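Local coordinates for protein RmpD (Hexulose-6-phosphate synthase) (Streptococcus mutans, PDB 3EXR) that belongs to the orotidine 5'-phosphate decarboxylase / HUMPS family and folds as a TIM barrel, with two copies of the chain in the assembly, at residues 163-168 with 187-192; 180-185 with 210-215; 141-146 with 155-160. All coordinates share one frame; numbering follows the deposited sequence.

Contact 1 of 3, residues 163-168 with 187-192; sequences KLIEMG and GVDVFT
In the eight-stranded TIM barrel of this protein, helix 155-167 packs near its C-terminal end against the loop that leads into strand 192-195, and Ile-165 carries that contact. Its CD1 methyl reaches over an inverse gamma turn centred on Asp-189, lying 3.6 Å from the carbonyl O of Asp-189. On Val-188 the CG1 branch does the touching, 3.9 Å from Ile-165 CD1. With CG1 anti to the carbonyl carbon (chi1 -72°) and CD1 extended beyond it (chi2 167°), the longer branch of the isoleucine projects from the helix into the loop backbone. The shorter branch passes beside the Asp-189 side chain instead, Ile-165 CG2 lying 4.3 Å from Asp-189 CB.

The interface is small, burying 127 Å² in all; a methyl meets a carbonyl oxygen and one valine branch. The turn is closed by a weak bond from Val-190 N to Val-188 O, an oxygen that also accepts from the indole NE1 of Trp-220 on helix 205-220. Beneath the contact, Ile-165 rests on Val-171 of strand 170-174, and Val-190 touches Val-173 of the same strand. The helix finishes just beyond Ile-165 in a Schellman motif, where Gly-168, at positive phi, returns its N to Ile-165 O at 3.0 Å.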
ATOM      1  N   LYS A 163       4.721  25.057  -1.275  1.00 10.80           N
ATOM      2  CA  LYS A 163       5.422  24.980   0.008  1.00 11.62           C
ATOM      3  C   LYS A 163       6.355  23.782   0.079  1.00 11.78           C
ATOM      4  O   LYS A 163       7.461  23.884   0.602  1.00 11.86           O
ATOM      5  CB  LYS A 163       4.433  24.971   1.167  1.00 12.36           C
ATOM      6  CG  LYS A 163       5.087  24.892   2.574  1.00 14.82           C
ATOM      7  CD  LYS A 163       6.042  26.057   2.862  1.00 21.14           C
ATOM      8  CE  LYS A 163       5.886  26.600   4.297  1.00 24.28           C
ATOM      9  NZ  LYS A 163       6.275  25.648   5.373  1.00 26.16           N
ATOM     10  N   LEU A 164       5.912  22.635  -0.431  1.00 11.09           N
ATOM     11  CA  LEU A 164       6.782  21.464  -0.469  1.00 10.61           C
ATOM     12  C   LEU A 164       8.018  21.682  -1.338  1.00 10.65           C
ATOM     13  O   LEU A 164       9.119  21.272  -0.985  1.00 10.54           O
ATOM     14  CB  LEU A 164       6.010  20.238  -0.939  1.00 10.97           C
ATOM     15  CG  LEU A 164       4.929  19.686  -0.047  1.00 11.13           C
ATOM     16  CD1 LEU A 164       4.115  18.692  -0.853  1.00 11.34           C
ATOM     17  CD2 LEU A 164       5.509  19.015   1.221  1.00 10.74           C
ATOM     18  N   ILE A 165       7.833  22.367  -2.465  1.00 11.16           N
ATOM     19  CA  ILE A 165       8.936  22.679  -3.368  1.00 12.12           C
ATOM     20  C   ILE A 165       9.929  23.588  -2.623  1.00 12.97           C
ATOM     21  O   ILE A 165      11.141  23.362  -2.663  1.00 13.01           O
ATOM     22  CB  ILE A 165       8.423  23.358  -4.675  1.00 12.25           C
ATOM     23  CG1 ILE A 165       7.691  22.331  -5.553  1.00 12.01           C
ATOM     24  CG2 ILE A 165       9.577  24.020  -5.436  1.00 12.32           C
ATOM     25  CD1 ILE A 165       6.875  22.899  -6.721  1.00 11.55           C
ATOM     26  N   GLU A 166       9.394  24.576  -1.905  1.00 13.99           N
ATOM     27  CA  GLU A 166      10.252  25.523  -1.197  1.00 15.84           C
ATOM     28  C   GLU A 166      11.033  24.844  -0.079  1.00 15.52           C
ATOM     29  O   GLU A 166      12.172  25.203   0.189  1.00 15.88           O
ATOM     30  CB  GLU A 166       9.458  26.721  -0.701  1.00 17.31           C
ATOM     31  CG  GLU A 166       9.218  27.769  -1.800  1.00 21.07           C
ATOM     32  CD  GLU A 166      10.366  27.904  -2.832  1.00 26.79           C
ATOM     33  OE1 GLU A 166      10.180  27.537  -4.027  1.00 28.15           O
ATOM     34  OE2 GLU A 166      11.452  28.404  -2.463  1.00 29.95           O
ATOM     35  N   MET A 167      10.441  23.822   0.538  1.00 14.67           N
ATOM     36  CA  MET A 167      11.130  23.019   1.563  1.00 14.55           C
ATOM     37  C   MET A 167      12.285  22.198   0.993  1.00 13.89           C
ATOM     38  O   MET A 167      13.132  21.734   1.741  1.00 14.54           O
ATOM     39  CB  MET A 167      10.139  22.068   2.244  1.00 14.67           C
ATOM     40  CG  MET A 167       9.183  22.764   3.177  1.00 15.87           C
ATOM     41  SD  MET A 167       8.069  21.614   3.993  1.00 19.12           S
ATOM     42  CE  MET A 167       9.120  20.916   5.197  1.00 16.56           C
ATOM     43  N   GLY A 168      12.316  21.995  -0.321  1.00 12.69           N
ATOM     44  CA  GLY A 168      13.364  21.193  -0.941  1.00 12.88           C
ATOM     45  C   GLY A 168      12.898  19.896  -1.608  1.00 12.50           C
ATOM     46  O   GLY A 168      13.730  19.124  -2.078  1.00 13.69           O
ATOM     47  N   GLY A 187       4.822  28.952 -13.709  1.00 14.71           N
ATOM     48  CA  GLY A 187       5.598  29.465 -12.592  1.00 15.25           C
ATOM     49  C   GLY A 187       5.767  28.535 -11.398  1.00 15.07           C
ATOM     50  O   GLY A 187       6.383  28.925 -10.399  1.00 16.02           O
ATOM     51  N   VAL A 188       5.226  27.319 -11.483  1.00 14.23           N
ATOM     52  CA  VAL A 188       5.400  26.317 -10.415  1.00 13.13           C
ATOM     53  C   VAL A 188       6.417  25.281 -10.904  1.00 12.39           C
ATOM     54  O   VAL A 188       6.239  24.706 -11.962  1.00 11.83           O
ATOM     55  CB  VAL A 188       4.042  25.633 -10.031  1.00 13.21           C
ATOM     56  CG1 VAL A 188       4.187  24.684  -8.835  1.00 13.96           C
ATOM     57  CG2 VAL A 188       2.985  26.692  -9.720  1.00 13.50           C
ATOM     58  N   ASP A 189       7.484  25.094 -10.139  1.00 12.99           N
ATOM     59  CA  ASP A 189       8.616  24.229 -10.478  1.00 13.47           C
ATOM     60  C   ASP A 189       8.294  22.735 -10.239  1.00 13.23           C
ATOM     61  O   ASP A 189       8.959  22.048  -9.470  1.00 13.72           O
ATOM     62  CB  ASP A 189       9.817  24.678  -9.632  1.00 14.47           C
ATOM     63  CG  ASP A 189      11.108  23.990 -10.007  1.00 17.43           C
ATOM     64  OD1 ASP A 189      11.334  23.741 -11.206  1.00 20.65           O
ATOM     65  OD2 ASP A 189      11.955  23.697  -9.125  1.00 20.43           O
ATOM     66  N   VAL A 190       7.262  22.269 -10.919  1.00 12.32           N
ATOM     67  CA  VAL A 190       6.804  20.872 -10.825  1.00 11.07           C
ATOM     68  C   VAL A 190       7.907  19.966 -11.366  1.00 11.01           C
ATOM     69  O   VAL A 190       8.444  20.211 -12.448  1.00 10.73           O
ATOM     70  CB  VAL A 190       5.500  20.649 -11.643  1.00 11.24           C
ATOM     71  CG1 VAL A 190       5.137  19.164 -11.738  1.00 10.87           C
ATOM     72  CG2 VAL A 190       4.345  21.451 -11.060  1.00 11.54           C
ATOM     73  N   PHE A 191       8.214  18.893 -10.639  1.00  9.78           N
ATOM     74  CA  PHE A 191       9.273  17.955 -11.047  1.00  9.44           C
ATOM     75  C   PHE A 191       8.793  16.972 -12.107  1.00  9.86           C
ATOM     76  O   PHE A 191       9.487  16.723 -13.082  1.00  9.26           O
ATOM     77  CB  PHE A 191       9.822  17.209  -9.816  1.00  9.31           C
ATOM     78  CG  PHE A 191      10.754  16.064 -10.150  1.00  9.37           C
ATOM     79  CD1 PHE A 191      11.994  16.299 -10.741  1.00 10.59           C
ATOM     80  CD2 PHE A 191      10.408  14.760  -9.832  1.00  8.65           C
ATOM     81  CE1 PHE A 191      12.849  15.270 -11.038  1.00 10.60           C
ATOM     82  CE2 PHE A 191      11.292  13.710 -10.122  1.00 10.66           C
ATOM     83  CZ  PHE A 191      12.506  13.976 -10.727  1.00 11.62           C
ATOM     84  N   THR A 192       7.597  16.424 -11.887  1.00  9.66           N
ATOM     85  CA  THR A 192       6.975  15.459 -12.768  1.00  9.88           C
ATOM     86  C   THR A 192       5.475  15.626 -12.790  1.00  9.33           C
ATOM     87  O   THR A 192       4.861  15.821 -11.729  1.00  9.64           O
ATOM     88  CB  THR A 192       7.287  14.018 -12.296  1.00  9.87           C
ATOM     89  OG1 THR A 192       8.698  13.772 -12.350  1.00 10.02           O
ATOM     90  CG2 THR A 192       6.613  12.987 -13.215  1.00 11.09           C
TER

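Contact 2 of 3, residues 180-185 with 210-215; sequences DTLKLF and RAFKDE
Leu-182 meets Phe-212 and Glu-215 where the loop after strand 170-174 passes alongside helix 205-220, the C-terminal helix of the TIM barrel. The tight part is built around the two methyls of this leucine. Leu-182 CD1 lies over one face of the Phe-212 ring in a CH-pi contact, offset toward the rim, 4.0 Å from the centroid and 16° off the ring normal. It also approaches the helix backbone at Phe-212 O, and Leu-182 CD1 comes within 3.6 Å of Glu-215 CG. Leu-182 CD2 meets the CE2-CZ end of the ring, 3.7 Å from Phe-212 CE2. The leucine stands roughly perpendicular to the phenylalanine side chain, whereas Glu-215 and Leu-182 run antiparallel, the glutamate offering its CB and CG methylenes to the apolar cluster.

The other side is looser and polar, with Lys-183 exposed and water as the link. Bent at chi2 (72°), Glu-215 turns its carboxylate away from the leucine. Lys-183 NZ stays 4.4 Å from Glu-215 OE2, too far for a salt bridge, and a water spans the gap: it donates to Glu-215 OE2 at 2.7 Å and accepts from both N and NZ of Lys-183. Lys-183 NZ also curls back to its own loop in a hydrogen bond to Asp-180 O at 3.0 Å, while Glu-215 OE1 forms a salt bridge with Arg-218 further along the helix.

Below the tight part, Leu-182 and Phe-212 both touch Phe-193 of strand 192-195, and Leu-182 also packs on Ile-216 and Ile-219 of helix 205-220.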
ATOM      1  N   ASP A 180      -4.404  21.053 -22.015  1.00 23.30           N
ATOM      2  CA  ASP A 180      -5.005  22.359 -21.776  1.00 24.81           C
ATOM      3  C   ASP A 180      -4.858  22.879 -20.341  1.00 24.38           C
ATOM      4  O   ASP A 180      -4.898  24.084 -20.124  1.00 25.18           O
ATOM      5  CB  ASP A 180      -6.484  22.350 -22.206  1.00 26.14           C
ATOM      6  CG  ASP A 180      -6.663  21.973 -23.671  1.00 29.67           C
ATOM      7  OD1 ASP A 180      -5.827  22.388 -24.502  1.00 33.53           O
ATOM      8  OD2 ASP A 180      -7.617  21.243 -24.046  1.00 34.50           O
ATOM      9  N   THR A 181      -4.661  22.001 -19.357  1.00 24.18           N
ATOM     10  CA  THR A 181      -4.527  22.470 -17.950  1.00 23.52           C
ATOM     11  C   THR A 181      -3.110  22.640 -17.429  1.00 22.53           C
ATOM     12  O   THR A 181      -2.917  23.048 -16.282  1.00 22.91           O
ATOM     13  CB  THR A 181      -5.298  21.585 -16.941  1.00 23.56           C
ATOM     14  OG1 THR A 181      -4.598  20.349 -16.708  1.00 24.52           O
ATOM     15  CG2 THR A 181      -6.691  21.272 -17.437  1.00 24.05           C
ATOM     16  N   LEU A 182      -2.111  22.302 -18.226  1.00 20.44           N
ATOM     17  CA  LEU A 182      -0.758  22.519 -17.780  1.00 19.41           C
ATOM     18  C   LEU A 182      -0.528  24.000 -17.458  1.00 17.94           C
ATOM     19  O   LEU A 182       0.099  24.295 -16.466  1.00 17.96           O
ATOM     20  CB  LEU A 182       0.259  22.015 -18.789  1.00 19.43           C
ATOM     21  CG  LEU A 182       0.424  20.503 -18.843  1.00 20.70           C
ATOM     22  CD1 LEU A 182       1.124  20.123 -20.125  1.00 22.18           C
ATOM     23  CD2 LEU A 182       1.197  19.978 -17.619  1.00 22.36           C
ATOM     24  N   LYS A 183      -1.079  24.909 -18.264  1.00 17.54           N
ATOM     25  CA  LYS A 183      -0.891  26.348 -18.038  1.00 17.12           C
ATOM     26  C   LYS A 183      -1.277  26.820 -16.614  1.00 16.44           C
ATOM     27  O   LYS A 183      -0.747  27.808 -16.131  1.00 15.68           O
ATOM     28  CB  LYS A 183      -1.590  27.188 -19.136  1.00 17.67           C
ATOM     29  CG  LYS A 183      -3.102  27.162 -19.145  1.00 20.22           C
ATOM     30  CD  LYS A 183      -3.676  28.094 -20.212  1.00 23.32           C
ATOM     31  CE  LYS A 183      -3.373  27.616 -21.636  1.00 25.10           C
ATOM     32  NZ  LYS A 183      -3.885  26.255 -21.945  1.00 25.76           N
ATOM     33  N   LEU A 184      -2.156  26.086 -15.928  1.00 16.80           N
ATOM     34  CA  LEU A 184      -2.479  26.369 -14.509  1.00 18.23           C
ATOM     35  C   LEU A 184      -1.245  26.410 -13.627  1.00 17.04           C
ATOM     36  O   LEU A 184      -1.217  27.102 -12.604  1.00 17.20           O
ATOM     37  CB  LEU A 184      -3.373  25.269 -13.914  1.00 18.96           C
ATOM     38  CG  LEU A 184      -4.685  24.951 -14.596  1.00 22.42           C
ATOM     39  CD1 LEU A 184      -5.355  23.748 -13.905  1.00 23.02           C
ATOM     40  CD2 LEU A 184      -5.547  26.178 -14.587  1.00 24.70           C
ATOM     41  N   PHE A 185      -0.258  25.609 -14.000  1.00 15.15           N
ATOM     42  CA  PHE A 185       0.948  25.422 -13.222  1.00 14.45           C
ATOM     43  C   PHE A 185       2.081  26.363 -13.603  1.00 14.18           C
ATOM     44  O   PHE A 185       3.193  26.212 -13.115  1.00 14.12           O
ATOM     45  CB  PHE A 185       1.429  23.986 -13.373  1.00 14.13           C
ATOM     46  CG  PHE A 185       0.519  22.966 -12.705  1.00 14.19           C
ATOM     47  CD1 PHE A 185       0.663  22.666 -11.360  1.00 14.87           C
ATOM     48  CD2 PHE A 185      -0.474  22.323 -13.435  1.00 14.85           C
ATOM     49  CE1 PHE A 185      -0.175  21.692 -10.759  1.00 15.03           C
ATOM     50  CE2 PHE A 185      -1.308  21.383 -12.846  1.00 15.59           C
ATOM     51  CZ  PHE A 185      -1.168  21.079 -11.504  1.00 14.95           C
ATOM     52  N   ARG A 210       2.953  12.994 -26.705  1.00 11.98           N
ATOM     53  CA  ARG A 210       3.854  13.995 -27.270  1.00 12.47           C
ATOM     54  C   ARG A 210       3.297  15.414 -27.148  1.00 12.71           C
ATOM     55  O   ARG A 210       4.070  16.342 -26.922  1.00 13.42           O
ATOM     56  CB  ARG A 210       4.178  13.674 -28.724  1.00 12.42           C
ATOM     57  CG  ARG A 210       5.281  14.527 -29.266  1.00 13.59           C
ATOM     58  CD  ARG A 210       5.501  14.262 -30.735  1.00 14.65           C
ATOM     59  NE  ARG A 210       6.069  12.928 -30.891  1.00 15.08           N
ATOM     60  CZ  ARG A 210       6.226  12.311 -32.058  1.00 17.11           C
ATOM     61  NH1 ARG A 210       5.898  12.924 -33.187  1.00 15.08           N
ATOM     62  NH2 ARG A 210       6.733  11.104 -32.108  1.00 17.65           N
ATOM     63  N   ALA A 211       1.985  15.592 -27.321  1.00 13.11           N
ATOM     64  CA  ALA A 211       1.376  16.935 -27.220  1.00 13.63           C
ATOM     65  C   ALA A 211       1.512  17.471 -25.798  1.00 14.17           C
ATOM     66  O   ALA A 211       1.760  18.652 -25.595  1.00 14.37           O
ATOM     67  CB  ALA A 211      -0.058  16.899 -27.625  1.00 13.79           C
ATOM     68  N   PHE A 212       1.391  16.571 -24.818  1.00 14.04           N
ATOM     69  CA  PHE A 212       1.502  16.935 -23.418  1.00 14.21           C
ATOM     70  C   PHE A 212       2.942  17.404 -23.149  1.00 14.57           C
ATOM     71  O   PHE A 212       3.155  18.468 -22.556  1.00 14.78           O
ATOM     72  CB  PHE A 212       1.137  15.706 -22.569  1.00 14.12           C
ATOM     73  CG  PHE A 212       0.843  15.995 -21.118  1.00 14.36           C
ATOM     74  CD1 PHE A 212      -0.450  15.880 -20.631  1.00 16.10           C
ATOM     75  CD2 PHE A 212       1.867  16.256 -20.227  1.00 15.36           C
ATOM     76  CE1 PHE A 212      -0.718  16.102 -19.277  1.00 17.24           C
ATOM     77  CE2 PHE A 212       1.600  16.481 -18.872  1.00 16.45           C
ATOM     78  CZ  PHE A 212       0.297  16.392 -18.407  1.00 16.20           C
ATOM     79  N   LYS A 213       3.926  16.647 -23.646  1.00 14.62           N
ATOM     80  CA  LYS A 213       5.324  17.004 -23.455  1.00 15.27           C
ATOM     81  C   LYS A 213       5.678  18.299 -24.233  1.00 14.60           C
ATOM     82  O   LYS A 213       6.493  19.116 -23.748  1.00 14.83           O
ATOM     83  CB  LYS A 213       6.230  15.809 -23.816  1.00 15.16           C
ATOM     84  CG  LYS A 213       7.693  16.015 -23.551  1.00 18.38           C
ATOM     85  CD  LYS A 213       8.047  15.745 -22.091  1.00 20.55           C
ATOM     86  CE  LYS A 213       9.377  16.378 -21.735  1.00 20.92           C
ATOM     87  NZ  LYS A 213       9.667  16.275 -20.276  1.00 19.79           N
ATOM     88  N   ASP A 214       5.058  18.504 -25.409  1.00 14.15           N
ATOM     89  CA  ASP A 214       5.257  19.728 -26.192  1.00 14.34           C
ATOM     90  C   ASP A 214       4.840  20.964 -25.359  1.00 13.86           C
ATOM     91  O   ASP A 214       5.496  22.010 -25.382  1.00 13.95           O
ATOM     92  CB  ASP A 214       4.424  19.713 -27.491  1.00 14.41           C
ATOM     93  CG  ASP A 214       4.978  18.813 -28.579  1.00 16.98           C
ATOM     94  OD1 ASP A 214       6.147  18.396 -28.529  1.00 19.85           O
ATOM     95  OD2 ASP A 214       4.230  18.512 -29.544  1.00 19.73           O
ATOM     96  N   GLU A 215       3.735  20.845 -24.636  1.00 13.60           N
ATOM     97  CA  GLU A 215       3.214  21.943 -23.836  1.00 13.77           C
ATOM     98  C   GLU A 215       4.070  22.189 -22.589  1.00 13.88           C
ATOM     99  O   GLU A 215       4.279  23.336 -22.189  1.00 13.92           O
ATOM    100  CB  GLU A 215       1.749  21.692 -23.478  1.00 13.99           C
ATOM    101  CG  GLU A 215       1.117  22.760 -22.613  1.00 14.58           C
ATOM    102  CD  GLU A 215       0.862  24.079 -23.361  1.00 17.06           C
ATOM    103  OE1 GLU A 215       1.331  24.234 -24.520  1.00 18.50           O
ATOM    104  OE2 GLU A 215       0.194  24.966 -22.770  1.00 16.98           O
TER
HETATM  105  O   HOH W   1      -1.832  24.281 -21.161  1.00 17.97           O

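Contact 3 of 3, residues 141-146 with 155-160; sequences HQSRDA and EKDLNK
Asp-157 on helix 155-167 grips Ser-143, the N-cap residue of helix 144-149, through both of its carboxylate oxygens. Its CB points toward the loop that follows strand 137-141, and CG, set anti to the carbonyl carbon, sends the carboxylate across to that loop. Asp-157 CG lies 3.4 Å from Ser-143 OG. Beyond it the group forks. Asp-157 OD1 accepts from Ser-143 OG at 2.8 Å on its syn side, 16° out of the carboxylate plane, and takes a second bond from the Tyr-140 hydroxyl. The serine hydroxyl thus turns to Asp-157 and makes no capping bond to its helix. Asp-157 OD2 receives the backbone N of Ser-143 at 2.9 Å in a nearly straight bond (172°), again syn but 28° out of plane.

A water adds another tie, donating to Asp-157 OD2 at 2.8 Å and accepting from Gln-142 NE2. The glutamine amide plane is far from parallel to the carboxylate, and Gln-142 CG lies 3.7 Å from Asp-157 OD2. Four donors, counting the water, converge on this buried carboxylate, an arrangement that would probably stabilise its ionised form and limit its rotation.

The contact ties the start of helix 155-167 to the loop between strand 137-141 and helix 144-149. Gln-142 NE2 also binds Glu-151 O between the two helices, and Arg-144 forms a salt bridge with Asp-69 of the second subunit.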
ATOM      1  N   HIS A 141      -1.574  14.709  -4.847  1.00  8.33           N
ATOM      2  CA  HIS A 141      -2.794  14.443  -5.603  1.00  9.67           C
ATOM      3  C   HIS A 141      -3.754  15.607  -5.526  1.00  9.32           C
ATOM      4  O   HIS A 141      -3.977  16.165  -4.443  1.00  9.54           O
ATOM      5  CB  HIS A 141      -3.516  13.222  -5.011  1.00 10.31           C
ATOM      6  CG  HIS A 141      -2.774  11.937  -5.200  1.00 12.39           C
ATOM      7  ND1 HIS A 141      -1.640  11.601  -4.485  1.00 15.03           N
ATOM      8  CD2 HIS A 141      -3.012  10.906  -6.035  1.00 13.46           C
ATOM      9  CE1 HIS A 141      -1.218  10.414  -4.881  1.00 13.10           C
ATOM     10  NE2 HIS A 141      -2.030   9.977  -5.830  1.00 15.57           N
ATOM     11  N   GLN A 142      -4.364  15.960  -6.660  1.00  9.33           N
ATOM     12  CA  GLN A 142      -5.452  16.930  -6.604  1.00  9.86           C
ATOM     13  C   GLN A 142      -6.487  16.500  -5.557  1.00 10.05           C
ATOM     14  O   GLN A 142      -6.820  15.309  -5.402  1.00 10.28           O
ATOM     15  CB  GLN A 142      -6.133  17.119  -7.956  1.00  9.69           C
ATOM     16  CG  GLN A 142      -6.922  18.421  -7.957  1.00 10.39           C
ATOM     17  CD  GLN A 142      -7.795  18.653  -9.177  1.00 12.33           C
ATOM     18  OE1 GLN A 142      -7.851  17.826 -10.096  1.00 13.62           O
ATOM     19  NE2 GLN A 142      -8.497  19.792  -9.186  1.00 14.47           N
ATOM     20  N   SER A 143      -6.993  17.466  -4.797  1.00 11.15           N
ATOM     21  CA  SER A 143      -8.064  17.185  -3.854  1.00 13.47           C
ATOM     22  C   SER A 143      -9.165  16.415  -4.579  1.00 14.01           C
ATOM     23  O   SER A 143      -9.589  16.831  -5.668  1.00 12.98           O
ATOM     24  CB  SER A 143      -8.579  18.498  -3.258  1.00 13.85           C
ATOM     25  OG  SER A 143      -7.598  18.966  -2.323  1.00 18.20           O
ATOM     26  N   ARG A 144      -9.564  15.270  -4.007  1.00 14.81           N
ATOM     27  CA  ARG A 144     -10.382  14.292  -4.718  1.00 16.41           C
ATOM     28  C   ARG A 144     -11.748  14.836  -5.083  1.00 16.93           C
ATOM     29  O   ARG A 144     -12.279  14.518  -6.149  1.00 16.62           O
ATOM     30  CB  ARG A 144     -10.516  13.024  -3.870  1.00 16.94           C
ATOM     31  CG  ARG A 144     -11.202  11.820  -4.524  1.00 18.22           C
ATOM     32  CD  ARG A 144     -10.606  11.355  -5.853  1.00 19.83           C
ATOM     33  NE  ARG A 144      -9.163  11.047  -5.853  1.00 19.16           N
ATOM     34  CZ  ARG A 144      -8.611   9.878  -5.502  1.00 21.48           C
ATOM     35  NH1 ARG A 144      -9.347   8.856  -5.058  1.00 21.29           N
ATOM     36  NH2 ARG A 144      -7.283   9.728  -5.594  1.00 20.78           N
ATOM     37  N   ASP A 145     -12.317  15.665  -4.200  1.00 18.56           N
ATOM     38  CA  ASP A 145     -13.603  16.309  -4.473  1.00 20.47           C
ATOM     39  C   ASP A 145     -13.555  17.157  -5.733  1.00 20.35           C
ATOM     40  O   ASP A 145     -14.450  17.085  -6.574  1.00 20.40           O
ATOM     41  CB  ASP A 145     -14.034  17.198  -3.297  1.00 21.30           C
ATOM     42  CG  ASP A 145     -14.470  16.403  -2.089  1.00 26.34           C
ATOM     43  OD1 ASP A 145     -14.346  16.943  -0.957  1.00 31.61           O
ATOM     44  OD2 ASP A 145     -14.933  15.246  -2.210  1.00 29.70           O
ATOM     45  N   ALA A 146     -12.516  17.982  -5.829  1.00 19.82           N
ATOM     46  CA  ALA A 146     -12.288  18.832  -6.999  1.00 19.94           C
ATOM     47  C   ALA A 146     -11.998  18.008  -8.258  1.00 19.73           C
ATOM     48  O   ALA A 146     -12.445  18.343  -9.363  1.00 19.84           O
ATOM     49  CB  ALA A 146     -11.138  19.797  -6.713  1.00 19.58           C
ATOM     50  N   GLU A 155      -6.452  27.009  -5.347  1.00 12.92           N
ATOM     51  CA  GLU A 155      -5.305  27.688  -4.785  1.00 13.66           C
ATOM     52  C   GLU A 155      -4.693  26.983  -3.586  1.00 13.33           C
ATOM     53  O   GLU A 155      -3.495  27.002  -3.408  1.00 13.28           O
ATOM     54  CB  GLU A 155      -5.605  29.147  -4.450  1.00 13.80           C
ATOM     55  CG  GLU A 155      -5.865  29.992  -5.660  1.00 14.40           C
ATOM     56  CD  GLU A 155      -4.656  30.110  -6.577  1.00 14.13           C
ATOM     57  OE1 GLU A 155      -3.585  30.538  -6.116  1.00 17.91           O
ATOM     58  OE2 GLU A 155      -4.778  29.756  -7.743  1.00 16.57           O
ATOM     59  N   LYS A 156      -5.548  26.393  -2.760  1.00 13.63           N
ATOM     60  CA  LYS A 156      -5.083  25.646  -1.595  1.00 13.35           C
ATOM     61  C   LYS A 156      -4.154  24.505  -2.017  1.00 12.65           C
ATOM     62  O   LYS A 156      -3.085  24.349  -1.443  1.00 12.43           O
ATOM     63  CB  LYS A 156      -6.224  25.123  -0.769  1.00 13.72           C
ATOM     64  N   ASP A 157      -4.538  23.724  -3.026  1.00 11.55           N
ATOM     65  CA  ASP A 157      -3.669  22.650  -3.507  1.00 12.06           C
ATOM     66  C   ASP A 157      -2.377  23.230  -4.036  1.00 11.14           C
ATOM     67  O   ASP A 157      -1.307  22.727  -3.711  1.00 10.87           O
ATOM     68  CB  ASP A 157      -4.332  21.801  -4.610  1.00 12.00           C
ATOM     69  CG  ASP A 157      -5.264  20.682  -4.062  1.00 12.23           C
ATOM     70  OD1 ASP A 157      -5.177  20.298  -2.886  1.00 12.40           O
ATOM     71  OD2 ASP A 157      -6.126  20.181  -4.814  1.00 11.59           O
ATOM     72  N   LEU A 158      -2.468  24.286  -4.862  1.00 11.07           N
ATOM     73  CA  LEU A 158      -1.277  24.911  -5.391  1.00 11.32           C
ATOM     74  C   LEU A 158      -0.341  25.428  -4.276  1.00 11.28           C
ATOM     75  O   LEU A 158       0.874  25.285  -4.363  1.00 11.59           O
ATOM     76  CB  LEU A 158      -1.634  25.985  -6.417  1.00 11.58           C
ATOM     77  CG  LEU A 158      -2.321  25.371  -7.644  1.00 11.78           C
ATOM     78  CD1 LEU A 158      -2.874  26.478  -8.498  1.00 11.77           C
ATOM     79  CD2 LEU A 158      -1.409  24.487  -8.478  1.00 12.25           C
ATOM     80  N   ASN A 159      -0.914  26.006  -3.224  1.00 11.85           N
ATOM     81  CA  ASN A 159      -0.118  26.505  -2.102  1.00 12.29           C
ATOM     82  C   ASN A 159       0.708  25.412  -1.431  1.00 12.26           C
ATOM     83  O   ASN A 159       1.856  25.642  -1.033  1.00 13.15           O
ATOM     84  CB  ASN A 159      -0.998  27.151  -1.039  1.00 12.53           C
ATOM     85  CG  ASN A 159      -1.484  28.533  -1.419  1.00 14.13           C
ATOM     86  OD1 ASN A 159      -2.467  29.038  -0.834  1.00 16.22           O
ATOM     87  ND2 ASN A 159      -0.822  29.156  -2.383  1.00 14.51           N
ATOM     88  N   LYS A 160       0.109  24.245  -1.274  1.00 11.30           N
ATOM     89  CA  LYS A 160       0.805  23.127  -0.637  1.00 10.88           C
ATOM     90  C   LYS A 160       1.925  22.590  -1.529  1.00 10.21           C
ATOM     91  O   LYS A 160       3.029  22.309  -1.074  1.00 10.46           O
ATOM     92  CB  LYS A 160      -0.184  22.032  -0.222  1.00 11.31           C
ATOM     93  CG  LYS A 160      -1.257  22.537   0.763  1.00 11.22           C
ATOM     94  CD  LYS A 160      -1.975  21.410   1.479  1.00 14.25           C
ATOM     95  CE  LYS A 160      -1.090  20.765   2.517  1.00 15.54           C
ATOM     96  NZ  LYS A 160      -1.886  19.777   3.330  1.00 18.21           N
TER
HETATM   97  O   HOH W   2      -7.968  21.362  -6.549  1.00 14.35           O

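The three contacts lie around one side of the barrel, their centres about 14 to 18 Å apart. Contact 3 comes first along the chain, and helix 155-167 carries its second segment and then the first segment of contact 1. Contacts 1 and 2 interlock in sequence: segment 180-185 falls between the two halves of contact 1, and both draw on the long connection between strands 170-174 and 192-195. Phe-185 of contact 2 touches Val-190 of contact 1 and Leu-158 of contact 3. The connection thereby bridges helices 155-167 and 205-220 on the outside of the last strands.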